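Local coordinates for thioredoxin-like protein (Bacteroides caccae ATCC 43185, PDB 4YOD), which adopts a thioredoxin fold and probably serves as a thiol-disulfide oxidoreductase, although its precise function and substrates are not established, at residues L177-N182 with I212-Y217; T259-N264 with L271-T276; Y159-G164 with E235-Y240; T152-F157 with G167-L172. All blocks are in the same frame, centred on the assembly; numbering follows the deposited sequence.

Overall arrangement
Contacts 1, 2 and 3 each join strands of the thioredoxin fold: contact 1 pairs the parallel strands 176-181 and 211-217 at the middle of the mixed sheet, contact 2 adds the hairpin 259-263/269-272 at one edge, and contact 3 brings strand 158-160 to the outermost strand 237-240 at the other. Contact 4 ties the loop before strand 158-160 to the segment after 166-168 and lies over the sheet face of Leu177 and Leu179. Contact 1 is buried and aliphatic, polar only at its Asn182 end. The others are partly buried: contact 2 adds a Thr259-Asp273 bond and waters, contact 3 waters and a CH-pi contact, contact 4 the Asn156 amide and Tyr170 hydroxyl.

Contact 1: L177-N182 with I212-Y217; sequences LLLFIN and IVLSIY
Leu179 leans obliquely across to Ile216, its CD1 3.7 Å from Ile216 CG2, whereas Ile181 lies alongside, pointing the same way, with Ile181 CG1 3.8 Å from that same Ile216 CG2. Leu177 and Leu214 continue this face. On the other, Leu178 CB meets Val213 CG2 at 4.1 Å, and helix 187-197 packs on Leu178 and Phe180. Five backbone bonds join the parallel strands of this beta-alpha-beta crossover. Asn182 has CG between its backbone N and carbonyl carbon (chi1 65°), which turns ND2 back to a weak bond with Phe180 O at 3.3 Å. ND2 also shares a water with Ser215 OG, itself bonded to Asn238. An alanine at Asn182 would probably leave the water and Phe180 O without this donor. Asn182 and Tyr217 cross at about a right angle, and Asn182 O lies in plane at the ring edge, 3.3 Å from Tyr217 CD1. An aliphatic interior thus gives way to a polar end where Asn182, touching a possible redox CxxC, has O and OD1 buried with no partner in the model.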
loop_
_atom_site.group_PDB
_atom_site.type_symbol
_atom_site.label_atom_id
_atom_site.label_comp_id
_atom_site.label_asym_id
_atom_site.label_seq_id
_atom_site.Cartn_x
_atom_site.Cartn_y
_atom_site.Cartn_z
ATOM N N LEU A 177 -8.328 -7.249 -14.620
ATOM C CA LEU A 177 -8.111 -8.431 -13.800
ATOM C C LEU A 177 -8.102 -8.016 -12.352
ATOM O O LEU A 177 -7.275 -7.190 -11.950
ATOM C CB LEU A 177 -6.806 -9.191 -14.154
ATOM C CG LEU A 177 -6.769 -10.601 -13.536
ATOM C CD1 LEU A 177 -6.416 -11.650 -14.537
ATOM C CD2 LEU A 177 -5.996 -10.648 -12.222
ATOM N N LEU A 178 -9.016 -8.594 -11.571
ATOM C CA LEU A 178 -9.115 -8.368 -10.138
ATOM C C LEU A 178 -8.492 -9.574 -9.448
ATOM O O LEU A 178 -9.019 -10.686 -9.521
ATOM C CB LEU A 178 -10.584 -8.154 -9.717
ATOM C CG LEU A 178 -10.844 -7.337 -8.451
ATOM C CD1 LEU A 178 -12.330 -7.173 -8.259
ATOM C CD2 LEU A 178 -10.265 -7.999 -7.195
ATOM N N LEU A 179 -7.327 -9.356 -8.838
ATOM C CA LEU A 179 -6.555 -10.385 -8.151
ATOM C C LEU A 179 -6.905 -10.353 -6.665
ATOM O O LEU A 179 -6.761 -9.323 -6.005
ATOM C CB LEU A 179 -5.041 -10.175 -8.397
ATOM C CG LEU A 179 -4.096 -11.194 -7.761
ATOM C CD1 LEU A 179 -4.343 -12.631 -8.308
ATOM C CD2 LEU A 179 -2.641 -10.771 -7.948
ATOM N N PHE A 180 -7.372 -11.479 -6.138
ATOM C CA PHE A 180 -7.778 -11.512 -4.732
ATOM C C PHE A 180 -6.986 -12.589 -3.967
ATOM O O PHE A 180 -7.306 -13.776 -4.038
ATOM C CB PHE A 180 -9.309 -11.750 -4.664
ATOM C CG PHE A 180 -10.000 -11.993 -3.338
ATOM C CD1 PHE A 180 -9.368 -11.703 -2.132
ATOM C CD2 PHE A 180 -11.311 -12.449 -3.295
ATOM C CE1 PHE A 180 -10.016 -11.922 -0.911
ATOM C CE2 PHE A 180 -11.959 -12.657 -2.074
ATOM C CZ PHE A 180 -11.309 -12.386 -0.892
ATOM N N ILE A 181 -5.990 -12.152 -3.203
ATOM C CA ILE A 181 -5.159 -13.046 -2.390
ATOM C C ILE A 181 -5.937 -13.305 -1.094
ATOM O O ILE A 181 -6.239 -12.358 -0.368
ATOM C CB ILE A 181 -3.746 -12.453 -2.166
ATOM C CG1 ILE A 181 -3.096 -12.068 -3.533
ATOM C CG2 ILE A 181 -2.879 -13.420 -1.336
ATOM C CD1 ILE A 181 -1.668 -11.454 -3.533
ATOM N N ASN A 182 -6.271 -14.573 -0.833
ATOM C CA ASN A 182 -7.141 -14.977 0.277
ATOM C C ASN A 182 -6.580 -16.088 1.177
ATOM O O ASN A 182 -5.570 -16.711 0.862
ATOM C CB ASN A 182 -8.491 -15.458 -0.300
ATOM C CG ASN A 182 -8.378 -16.713 -1.143
ATOM O OD1 ASN A 182 -8.373 -17.839 -0.633
ATOM N ND2 ASN A 182 -8.274 -16.548 -2.451
ATOM N N ILE A 212 -12.125 -10.272 -15.145
ATOM C CA ILE A 212 -11.905 -11.601 -14.593
ATOM C C ILE A 212 -11.529 -11.418 -13.122
ATOM O O ILE A 212 -10.722 -10.540 -12.792
ATOM C CB ILE A 212 -10.846 -12.425 -15.397
ATOM C CG1 ILE A 212 -11.456 -12.961 -16.733
ATOM C CG2 ILE A 212 -10.268 -13.585 -14.557
ATOM C CD1 ILE A 212 -10.394 -13.450 -17.769
ATOM N N VAL A 213 -12.132 -12.227 -12.241
ATOM C CA VAL A 213 -11.768 -12.224 -10.831
ATOM C C VAL A 213 -10.979 -13.533 -10.580
ATOM O O VAL A 213 -11.512 -14.634 -10.755
ATOM C CB VAL A 213 -12.961 -12.037 -9.862
ATOM C CG1 VAL A 213 -12.479 -12.062 -8.410
ATOM C CG2 VAL A 213 -13.702 -10.728 -10.144
ATOM N N LEU A 214 -9.705 -13.395 -10.231
ATOM C CA LEU A 214 -8.822 -14.504 -9.920
ATOM C C LEU A 214 -8.531 -14.509 -8.425
ATOM O O LEU A 214 -7.874 -13.597 -7.918
ATOM C CB LEU A 214 -7.505 -14.405 -10.735
ATOM C CG LEU A 214 -6.458 -15.503 -10.497
ATOM C CD1 LEU A 214 -6.943 -16.860 -11.019
ATOM C CD2 LEU A 214 -5.149 -15.168 -11.171
ATOM N N SER A 215 -9.015 -15.529 -7.713
ATOM C CA SER A 215 -8.722 -15.621 -6.283
ATOM C C SER A 215 -7.567 -16.588 -6.128
ATOM O O SER A 215 -7.562 -17.631 -6.785
ATOM C CB SER A 215 -9.945 -16.059 -5.485
ATOM O OG SER A 215 -10.183 -17.444 -5.662
ATOM N N ILE A 216 -6.569 -16.224 -5.322
ATOM C CA ILE A 216 -5.404 -17.080 -5.155
ATOM C C ILE A 216 -5.093 -17.299 -3.674
ATOM O O ILE A 216 -4.959 -16.352 -2.887
ATOM C CB ILE A 216 -4.156 -16.602 -5.962
ATOM C CG1 ILE A 216 -2.953 -17.566 -5.805
ATOM C CG2 ILE A 216 -3.741 -15.167 -5.648
ATOM C CD1 ILE A 216 -3.056 -18.844 -6.611
ATOM N N TYR A 217 -5.033 -18.589 -3.309
ATOM C CA TYR A 217 -4.658 -19.009 -1.982
ATOM C C TYR A 217 -3.152 -19.356 -2.018
ATOM O O TYR A 217 -2.749 -20.257 -2.753
ATOM C CB TYR A 217 -5.532 -20.171 -1.496
ATOM C CG TYR A 217 -5.073 -20.760 -0.182
ATOM C CD1 TYR A 217 -4.921 -19.960 0.947
ATOM C CD2 TYR A 217 -4.779 -22.118 -0.067
ATOM C CE1 TYR A 217 -4.457 -20.488 2.148
ATOM C CE2 TYR A 217 -4.341 -22.663 1.138
ATOM C CZ TYR A 217 -4.196 -21.844 2.248
ATOM O OH TYR A 217 -3.762 -22.358 3.441
HETATM O O HOH W 1 -8.691 -19.238 -4.040
#

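Contact 2: T259-N264 with L271-T276; sequences TLYLLN and LKDATT
Leu271 forms a hydrogen-bonded antiparallel pair with Leu262: Leu262 N gives to Leu271 O at 3.0 Å, and Leu271 N returns to Leu262 O. Leu262 CB and Leu271 CB lie 4.1 Å apart. Lys272 then stretches out beside the Tyr261 ring, its CG 3.5 Å from Tyr261 CE2, and carries NZ on to a salt bridge with Glu114. At Asp273 the backbone takes positive phi (52°). Its OD1 accepts a short bond from Thr259 OG1, 2.6 Å, arriving from above the carboxylate plane, and a water lies 2.7 Å from Asp273 OD1 and also meets Tyr261 OH. Ala274 N bonds to Leu260 O at 3.1 Å, while a water links Ala274 O to Leu260 N. Thr275 is the N-cap of helix 276-286, its OG1 bonded to Ala278 N, and Thr276 sets CG2 3.8 Å from Leu260 CD1. The hairpin thus edges the sheet beside strand 176-181, with helices 187-197 and 276-286 packed on Leu260.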
loop_
_atom_site.group_PDB
_atom_site.type_symbol
_atom_site.label_atom_id
_atom_site.label_comp_id
_atom_site.label_asym_id
_atom_site.label_seq_id
_atom_site.Cartn_x
_atom_site.Cartn_y
_atom_site.Cartn_z
ATOM N N THR A 259 -5.892 -9.312 0.347
ATOM C CA THR A 259 -5.359 -8.163 -0.367
ATOM C C THR A 259 -5.904 -8.206 -1.795
ATOM O O THR A 259 -6.111 -9.283 -2.355
ATOM C CB THR A 259 -3.842 -7.987 -0.240
ATOM O OG1 THR A 259 -3.566 -6.634 -0.540
ATOM C CG2 THR A 259 -3.031 -8.898 -1.142
ATOM N N LEU A 260 -6.197 -7.029 -2.344
ATOM C CA LEU A 260 -6.774 -6.922 -3.680
ATOM C C LEU A 260 -5.912 -6.095 -4.591
ATOM O O LEU A 260 -5.385 -5.081 -4.160
ATOM C CB LEU A 260 -8.179 -6.283 -3.620
ATOM C CG LEU A 260 -9.248 -7.001 -2.799
ATOM C CD1 LEU A 260 -10.463 -6.098 -2.586
ATOM C CD2 LEU A 260 -9.662 -8.295 -3.456
ATOM N N TYR A 261 -5.781 -6.546 -5.846
ATOM C CA TYR A 261 -5.088 -5.828 -6.917
ATOM C C TYR A 261 -6.027 -5.651 -8.084
ATOM O O TYR A 261 -6.809 -6.551 -8.373
ATOM C CB TYR A 261 -3.857 -6.609 -7.416
ATOM C CG TYR A 261 -2.646 -6.526 -6.521
ATOM C CD1 TYR A 261 -2.541 -7.319 -5.382
ATOM C CD2 TYR A 261 -1.553 -5.737 -6.867
ATOM C CE1 TYR A 261 -1.398 -7.293 -4.580
ATOM C CE2 TYR A 261 -0.412 -5.687 -6.059
ATOM C CZ TYR A 261 -0.336 -6.482 -4.928
ATOM O OH TYR A 261 0.753 -6.405 -4.103
ATOM N N LEU A 262 -5.943 -4.511 -8.761
ATOM C CA LEU A 262 -6.656 -4.321 -10.022
ATOM C C LEU A 262 -5.591 -4.127 -11.087
ATOM O O LEU A 262 -4.744 -3.237 -10.954
ATOM C CB LEU A 262 -7.667 -3.147 -10.014
ATOM C CG LEU A 262 -8.519 -3.048 -11.319
ATOM C CD1 LEU A 262 -9.494 -4.237 -11.445
ATOM C CD2 LEU A 262 -9.287 -1.737 -11.394
ATOM N N LEU A 263 -5.639 -4.940 -12.130
ATOM C CA LEU A 263 -4.686 -4.883 -13.243
ATOM C C LEU A 263 -5.413 -4.509 -14.529
ATOM O O LEU A 263 -6.583 -4.835 -14.672
ATOM C CB LEU A 263 -3.934 -6.227 -13.439
ATOM C CG LEU A 263 -3.503 -7.062 -12.197
ATOM C CD1 LEU A 263 -2.765 -8.346 -12.634
ATOM C CD2 LEU A 263 -2.586 -6.246 -11.227
ATOM N N ASN A 264 -4.717 -3.863 -15.488
ATOM C CA ASN A 264 -5.331 -3.535 -16.780
ATOM C C ASN A 264 -5.130 -4.735 -17.756
ATOM O O ASN A 264 -4.706 -5.816 -17.319
ATOM C CB ASN A 264 -4.792 -2.205 -17.350
ATOM C CG ASN A 264 -3.364 -2.223 -17.850
ATOM O OD1 ASN A 264 -2.680 -3.250 -17.880
ATOM N ND2 ASN A 264 -2.895 -1.084 -18.313
ATOM N N LEU A 271 -4.304 -0.560 -9.205
ATOM C CA LEU A 271 -4.550 -0.403 -7.770
ATOM C C LEU A 271 -3.861 -1.567 -7.054
ATOM O O LEU A 271 -3.939 -2.703 -7.513
ATOM C CB LEU A 271 -6.066 -0.360 -7.446
ATOM C CG LEU A 271 -6.873 0.800 -8.056
ATOM C CD1 LEU A 271 -8.353 0.562 -7.906
ATOM C CD2 LEU A 271 -6.472 2.142 -7.468
ATOM N N LYS A 272 -3.149 -1.254 -5.970
ATOM C CA LYS A 272 -2.353 -2.176 -5.173
ATOM C C LYS A 272 -2.857 -2.170 -3.752
ATOM O O LYS A 272 -2.961 -1.089 -3.165
ATOM C CB LYS A 272 -0.870 -1.760 -5.222
ATOM C CG LYS A 272 0.045 -2.625 -4.355
ATOM C CD LYS A 272 1.490 -2.211 -4.461
ATOM C CE LYS A 272 2.377 -3.339 -4.002
ATOM N NZ LYS A 272 3.775 -3.128 -4.429
ATOM N N ASP A 273 -3.183 -3.367 -3.194
ATOM C CA ASP A 273 -3.670 -3.508 -1.811
ATOM C C ASP A 273 -4.851 -2.548 -1.568
ATOM O O ASP A 273 -4.874 -1.787 -0.597
ATOM C CB ASP A 273 -2.510 -3.262 -0.812
ATOM C CG ASP A 273 -1.369 -4.274 -0.912
ATOM O OD1 ASP A 273 -1.564 -5.339 -1.544
ATOM O OD2 ASP A 273 -0.291 -4.010 -0.341
ATOM N N ALA A 274 -5.809 -2.556 -2.502
ATOM C CA ALA A 274 -6.946 -1.638 -2.516
ATOM C C ALA A 274 -8.135 -2.143 -1.740
ATOM O O ALA A 274 -8.320 -3.349 -1.600
ATOM C CB ALA A 274 -7.367 -1.374 -3.954
ATOM N N THR A 275 -8.999 -1.214 -1.300
ATOM C CA THR A 275 -10.255 -1.588 -0.654
ATOM C C THR A 275 -11.252 -1.998 -1.747
ATOM O O THR A 275 -11.047 -1.647 -2.910
ATOM C CB THR A 275 -10.795 -0.436 0.177
ATOM O OG1 THR A 275 -11.091 0.670 -0.691
ATOM C CG2 THR A 275 -9.848 -0.025 1.314
ATOM N N THR A 276 -12.337 -2.706 -1.379
ATOM C CA THR A 276 -13.397 -3.059 -2.328
ATOM C C THR A 276 -14.042 -1.776 -2.883
ATOM O O THR A 276 -14.381 -1.736 -4.058
ATOM C CB THR A 276 -14.465 -3.975 -1.701
ATOM O OG1 THR A 276 -15.026 -3.328 -0.558
ATOM C CG2 THR A 276 -13.926 -5.355 -1.331
HETATM O O HOH W 2 -6.922 -5.173 -0.211
HETATM O O HOH W 3 0.351 -7.198 -1.655
#

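Contact 3: Y159-G164 with E235-Y240; sequences YTLASG and EWINGY
Thr160 lays its CB over one face of the Tyr240 ring, 3.9 Å from the ring centroid and 17° off the ring normal, a CH-pi contact displaced toward the rim. With Thr160 OG1 anti to the carbonyl carbon (chi1 -48°), the CG2 branch falls anti to the backbone N and reaches the phenol end, 3.5 Å from Tyr240 OH. The ring can lie there because Tyr240 turns CG between its backbone N and carbonyl carbon (chi1 66°), folding the side chain back across its partner. Beneath this, Thr160 and Tyr240 form a hydrogen-bonded antiparallel pair: Thr160 N gives to Tyr240 O at 2.8 Å, and Tyr240 N to Thr160 O at 2.9 Å. Thr160 OG1 bonds to Gln166 NE2 and also meets a water.

Ile237 supplies the apolar half. Its CG2 touches both Tyr159 CE1 and Leu161 CD2, 3.7 Å from each. Gly239 CA lies 3.2 Å from Thr160 O, and a CB on it would be tight against Tyr159 CB. A water joins Ala162 N to Asn238 O, near the start of the type I turn from Leu161 to Gly164.

Strand 237-240 is bonded to strand 211-217 on its other side, the Asn238 side chain reaching Ser215 OG. Helix 222-228 packs on Tyr240, and strand 158-160 pairs in turn with 166-168.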
loop_
_atom_site.group_PDB
_atom_site.type_symbol
_atom_site.label_atom_id
_atom_site.label_comp_id
_atom_site.label_asym_id
_atom_site.label_seq_id
_atom_site.Cartn_x
_atom_site.Cartn_y
_atom_site.Cartn_z
ATOM N N TYR A 159 -1.370 -20.900 -11.207
ATOM C CA TYR A 159 -2.391 -21.256 -10.222
ATOM C C TYR A 159 -2.959 -22.640 -10.562
ATOM O O TYR A 159 -2.913 -23.068 -11.730
ATOM C CB TYR A 159 -3.510 -20.192 -10.129
ATOM C CG TYR A 159 -4.263 -19.952 -11.420
ATOM C CD1 TYR A 159 -5.325 -20.772 -11.795
ATOM C CD2 TYR A 159 -3.928 -18.892 -12.257
ATOM C CE1 TYR A 159 -6.015 -20.562 -12.986
ATOM C CE2 TYR A 159 -4.622 -18.660 -13.443
ATOM C CZ TYR A 159 -5.667 -19.497 -13.803
ATOM O OH TYR A 159 -6.350 -19.277 -14.973
ATOM N N THR A 160 -3.469 -23.346 -9.544
ATOM C CA THR A 160 -4.044 -24.679 -9.745
ATOM C C THR A 160 -5.502 -24.637 -9.321
ATOM O O THR A 160 -5.806 -24.133 -8.242
ATOM C CB THR A 160 -3.240 -25.753 -8.990
ATOM O OG1 THR A 160 -1.852 -25.566 -9.256
ATOM C CG2 THR A 160 -3.646 -27.174 -9.378
ATOM N N LEU A 161 -6.399 -25.163 -10.177
ATOM C CA LEU A 161 -7.839 -25.204 -9.919
ATOM C C LEU A 161 -8.189 -26.439 -9.099
ATOM O O LEU A 161 -7.343 -27.323 -8.942
ATOM C CB LEU A 161 -8.638 -25.183 -11.243
ATOM C CG LEU A 161 -8.345 -24.012 -12.202
ATOM C CD1 LEU A 161 -8.912 -24.275 -13.581
ATOM C CD2 LEU A 161 -8.832 -22.680 -11.636
ATOM N N ALA A 162 -9.438 -26.506 -8.581
ATOM C CA ALA A 162 -9.964 -27.645 -7.812
ATOM C C ALA A 162 -9.821 -28.967 -8.577
ATOM O O ALA A 162 -9.526 -29.991 -7.961
ATOM C CB ALA A 162 -11.423 -27.415 -7.470
ATOM N N SER A 163 -10.008 -28.937 -9.914
ATOM C CA SER A 163 -9.914 -30.122 -10.782
ATOM C C SER A 163 -8.471 -30.600 -10.954
ATOM O O SER A 163 -8.249 -31.757 -11.311
ATOM C CB SER A 163 -10.518 -29.829 -12.153
ATOM O OG SER A 163 -9.828 -28.785 -12.824
ATOM N N GLY A 164 -7.517 -29.705 -10.712
ATOM C CA GLY A 164 -6.094 -29.982 -10.864
ATOM C C GLY A 164 -5.517 -29.304 -12.090
ATOM O O GLY A 164 -4.304 -29.361 -12.321
ATOM N N GLU A 235 -18.455 -17.934 -10.812
ATOM C CA GLU A 235 -18.135 -16.965 -11.865
ATOM C C GLU A 235 -16.677 -16.487 -11.773
ATOM O O GLU A 235 -16.156 -15.934 -12.740
ATOM C CB GLU A 235 -19.106 -15.769 -11.809
ATOM C CG GLU A 235 -20.558 -16.137 -12.114
ATOM C CD GLU A 235 -21.360 -16.851 -11.035
ATOM O OE1 GLU A 235 -21.059 -16.664 -9.833
ATOM O OE2 GLU A 235 -22.308 -17.589 -11.395
ATOM N N TRP A 236 -16.012 -16.714 -10.626
ATOM C CA TRP A 236 -14.603 -16.350 -10.461
ATOM C C TRP A 236 -13.723 -17.546 -10.739
ATOM O O TRP A 236 -14.190 -18.685 -10.676
ATOM C CB TRP A 236 -14.296 -15.836 -9.039
ATOM C CG TRP A 236 -15.095 -14.672 -8.522
ATOM C CD1 TRP A 236 -16.073 -13.975 -9.170
ATOM C CD2 TRP A 236 -15.025 -14.131 -7.202
ATOM N NE1 TRP A 236 -16.594 -13.013 -8.344
ATOM C CE2 TRP A 236 -15.969 -13.082 -7.128
ATOM C CE3 TRP A 236 -14.214 -14.397 -6.082
ATOM C CZ2 TRP A 236 -16.159 -12.327 -5.968
ATOM C CZ3 TRP A 236 -14.388 -13.636 -4.938
ATOM C CH2 TRP A 236 -15.353 -12.617 -4.887
ATOM N N ILE A 237 -12.442 -17.288 -11.027
ATOM C CA ILE A 237 -11.434 -18.323 -11.199
ATOM C C ILE A 237 -10.806 -18.461 -9.814
ATOM O O ILE A 237 -10.230 -17.503 -9.311
ATOM C CB ILE A 237 -10.440 -17.982 -12.343
ATOM C CG1 ILE A 237 -11.215 -17.741 -13.665
ATOM C CG2 ILE A 237 -9.361 -19.073 -12.496
ATOM C CD1 ILE A 237 -10.400 -17.281 -14.832
ATOM N N ASN A 238 -11.022 -19.607 -9.155
ATOM C CA ASN A 238 -10.559 -19.825 -7.783
ATOM C C ASN A 238 -9.446 -20.857 -7.735
ATOM O O ASN A 238 -9.692 -22.053 -7.936
ATOM C CB ASN A 238 -11.746 -20.237 -6.905
ATOM C CG ASN A 238 -12.861 -19.217 -6.933
ATOM O OD1 ASN A 238 -12.663 -18.041 -6.613
ATOM N ND2 ASN A 238 -14.044 -19.623 -7.378
ATOM N N GLY A 239 -8.230 -20.384 -7.486
ATOM C CA GLY A 239 -7.047 -21.235 -7.471
ATOM C C GLY A 239 -6.166 -21.200 -6.241
ATOM O O GLY A 239 -6.365 -20.395 -5.326
ATOM N N TYR A 240 -5.180 -22.111 -6.219
ATOM C CA TYR A 240 -4.199 -22.182 -5.147
ATOM C C TYR A 240 -2.811 -22.271 -5.761
ATOM O O TYR A 240 -2.680 -22.549 -6.951
ATOM C CB TYR A 240 -4.490 -23.341 -4.166
ATOM C CG TYR A 240 -4.365 -24.736 -4.745
ATOM C CD1 TYR A 240 -5.467 -25.384 -5.297
ATOM C CD2 TYR A 240 -3.165 -25.438 -4.673
ATOM C CE1 TYR A 240 -5.367 -26.681 -5.808
ATOM C CE2 TYR A 240 -3.049 -26.733 -5.183
ATOM C CZ TYR A 240 -4.154 -27.352 -5.746
ATOM O OH TYR A 240 -4.044 -28.629 -6.246
HETATM O O HOH W 4 -0.095 -23.526 -8.849
HETATM O O HOH W 5 -11.089 -24.252 -8.653
#

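Contact 4: T152-F157 with G167-L172; sequences TKAINF and GSLYQL
Phe157 O accepts Leu169 N at 3.0 Å where the two chains pass in nearly opposite directions, 169° apart end to end. The side chains then close round this bond. Leu169 sets its CB over one face of the Phe157 ring and its CD2 3.9 Å from Phe157 CE2, while the same CD2 lies 4.0 Å from Ala154 CB. Asn156, with CG anti to its backbone N, reaches across so that OD1 accepts Tyr170 N at 3.1 Å, the donor standing 44° out of the amide plane. The amide itself is turned 75° from the Tyr170 ring, and Asn156 CB rests 3.5 Å from Tyr170 CD1.

Tyr170 extends along the loop as far as Ala154, where its OH gives a 2.7 Å bond to a lone pair of Ala154 O. That oxygen lies in the plane of the ring, at its edge. Lys153, crossing Tyr170 at about a right angle, brings CB within 3.5 Å of Tyr170 OH. A phenylalanine in place of Tyr170 would keep the ring but would probably leave Ala154 O without this donor and the ring freer to shift.

Loop 152-157 lies between helix 132-146 and strand 158-160. From it, Phe157 packs on Leu179, Leu214 and Ile216, and Leu169 on Leu177 and Leu263, so the contact lies against strands 176-181, 211-217 and 259-263.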
loop_
_atom_site.group_PDB
_atom_site.type_symbol
_atom_site.label_atom_id
_atom_site.label_comp_id
_atom_site.label_asym_id
_atom_site.label_seq_id
_atom_site.Cartn_x
_atom_site.Cartn_y
_atom_site.Cartn_z
ATOM N N THR A 152 3.476 -0.582 -12.786
ATOM C CA THR A 152 4.428 -1.603 -13.272
ATOM C C THR A 152 3.674 -2.893 -13.568
ATOM O O THR A 152 2.577 -3.104 -13.040
ATOM C CB THR A 152 5.593 -1.852 -12.282
ATOM O OG1 THR A 152 5.143 -2.638 -11.164
ATOM C CG2 THR A 152 6.280 -0.565 -11.824
ATOM N N LYS A 153 4.267 -3.762 -14.397
ATOM C CA LYS A 153 3.647 -5.028 -14.795
ATOM C C LYS A 153 3.665 -6.038 -13.641
ATOM O O LYS A 153 4.709 -6.229 -12.998
ATOM C CB LYS A 153 4.378 -5.591 -16.037
ATOM C CG LYS A 153 3.743 -5.108 -17.334
ATOM C CD LYS A 153 4.520 -5.567 -18.561
ATOM C CE LYS A 153 3.754 -5.311 -19.836
ATOM N NZ LYS A 153 2.767 -6.388 -20.110
ATOM N N ALA A 154 2.504 -6.650 -13.355
ATOM C CA ALA A 154 2.364 -7.640 -12.289
ATOM C C ALA A 154 3.273 -8.862 -12.496
ATOM O O ALA A 154 3.580 -9.225 -13.634
ATOM C CB ALA A 154 0.921 -8.099 -12.195
ATOM N N ILE A 155 3.719 -9.497 -11.401
ATOM C CA ILE A 155 4.573 -10.687 -11.517
ATOM C C ILE A 155 3.692 -11.911 -11.842
ATOM O O ILE A 155 2.736 -12.207 -11.117
ATOM C CB ILE A 155 5.451 -10.916 -10.266
ATOM C CG1 ILE A 155 6.433 -9.723 -10.087
ATOM C CG2 ILE A 155 6.223 -12.242 -10.406
ATOM C CD1 ILE A 155 7.263 -9.745 -8.832
ATOM N N ASN A 156 4.016 -12.603 -12.950
ATOM C CA ASN A 156 3.280 -13.787 -13.403
ATOM C C ASN A 156 3.468 -14.955 -12.439
ATOM O O ASN A 156 4.509 -15.069 -11.791
ATOM C CB ASN A 156 3.740 -14.200 -14.808
ATOM C CG ASN A 156 2.869 -15.259 -15.425
ATOM O OD1 ASN A 156 1.647 -15.306 -15.218
ATOM N ND2 ASN A 156 3.491 -16.175 -16.116
ATOM N N PHE A 157 2.451 -15.812 -12.334
ATOM C CA PHE A 157 2.473 -16.999 -11.471
ATOM C C PHE A 157 1.484 -18.007 -12.015
ATOM O O PHE A 157 0.524 -17.622 -12.689
ATOM C CB PHE A 157 2.162 -16.658 -9.989
ATOM C CG PHE A 157 0.779 -16.079 -9.765
ATOM C CD1 PHE A 157 -0.309 -16.908 -9.509
ATOM C CD2 PHE A 157 0.558 -14.707 -9.857
ATOM C CE1 PHE A 157 -1.598 -16.374 -9.337
ATOM C CE2 PHE A 157 -0.727 -14.175 -9.676
ATOM C CZ PHE A 157 -1.795 -15.012 -9.426
ATOM N N GLY A 167 -3.166 -22.945 -14.930
ATOM C CA GLY A 167 -3.178 -21.745 -15.750
ATOM C C GLY A 167 -2.210 -20.734 -15.183
ATOM O O GLY A 167 -1.734 -20.896 -14.054
ATOM N N SER A 168 -1.910 -19.685 -15.955
ATOM C CA SER A 168 -1.038 -18.624 -15.479
ATOM C C SER A 168 -1.783 -17.281 -15.515
ATOM O O SER A 168 -2.729 -17.117 -16.290
ATOM C CB SER A 168 0.253 -18.567 -16.288
ATOM O OG SER A 168 0.102 -17.892 -17.527
ATOM N N LEU A 169 -1.342 -16.318 -14.684
ATOM C CA LEU A 169 -1.935 -14.987 -14.632
ATOM C C LEU A 169 -1.975 -14.336 -16.020
ATOM O O LEU A 169 -3.023 -13.852 -16.431
ATOM C CB LEU A 169 -1.143 -14.087 -13.657
ATOM C CG LEU A 169 -1.513 -12.601 -13.615
ATOM C CD1 LEU A 169 -2.923 -12.405 -13.065
ATOM C CD2 LEU A 169 -0.517 -11.823 -12.779
ATOM N N TYR A 170 -0.849 -14.367 -16.742
ATOM C CA TYR A 170 -0.721 -13.704 -18.035
ATOM C C TYR A 170 -1.471 -14.403 -19.164
ATOM O O TYR A 170 -1.687 -13.777 -20.206
ATOM C CB TYR A 170 0.751 -13.503 -18.413
ATOM C CG TYR A 170 1.336 -12.232 -17.822
ATOM C CD1 TYR A 170 1.517 -12.095 -16.450
ATOM C CD2 TYR A 170 1.701 -11.164 -18.636
ATOM C CE1 TYR A 170 2.066 -10.940 -15.902
ATOM C CE2 TYR A 170 2.239 -9.994 -18.098
ATOM C CZ TYR A 170 2.442 -9.898 -16.732
ATOM O OH TYR A 170 2.973 -8.751 -16.186
ATOM N N GLN A 171 -1.922 -15.650 -18.943
ATOM C CA GLN A 171 -2.691 -16.411 -19.932
ATOM C C GLN A 171 -4.169 -15.991 -19.915
ATOM O O GLN A 171 -4.932 -16.363 -20.811
ATOM C CB GLN A 171 -2.544 -17.920 -19.692
ATOM C CG GLN A 171 -1.351 -18.512 -20.431
ATOM C CD GLN A 171 -0.907 -19.860 -19.916
ATOM O OE1 GLN A 171 -1.477 -20.437 -18.974
ATOM N NE2 GLN A 171 0.140 -20.391 -20.532
ATOM N N LEU A 172 -4.568 -15.205 -18.913
ATOM C CA LEU A 172 -5.934 -14.718 -18.807
ATOM C C LEU A 172 -6.096 -13.452 -19.622
ATOM O O LEU A 172 -5.264 -12.549 -19.556
ATOM C CB LEU A 172 -6.341 -14.499 -17.352
ATOM C CG LEU A 172 -6.388 -15.767 -16.516
ATOM C CD1 LEU A 172 -6.392 -15.433 -15.035
ATOM C CD2 LEU A 172 -7.552 -16.673 -16.939
#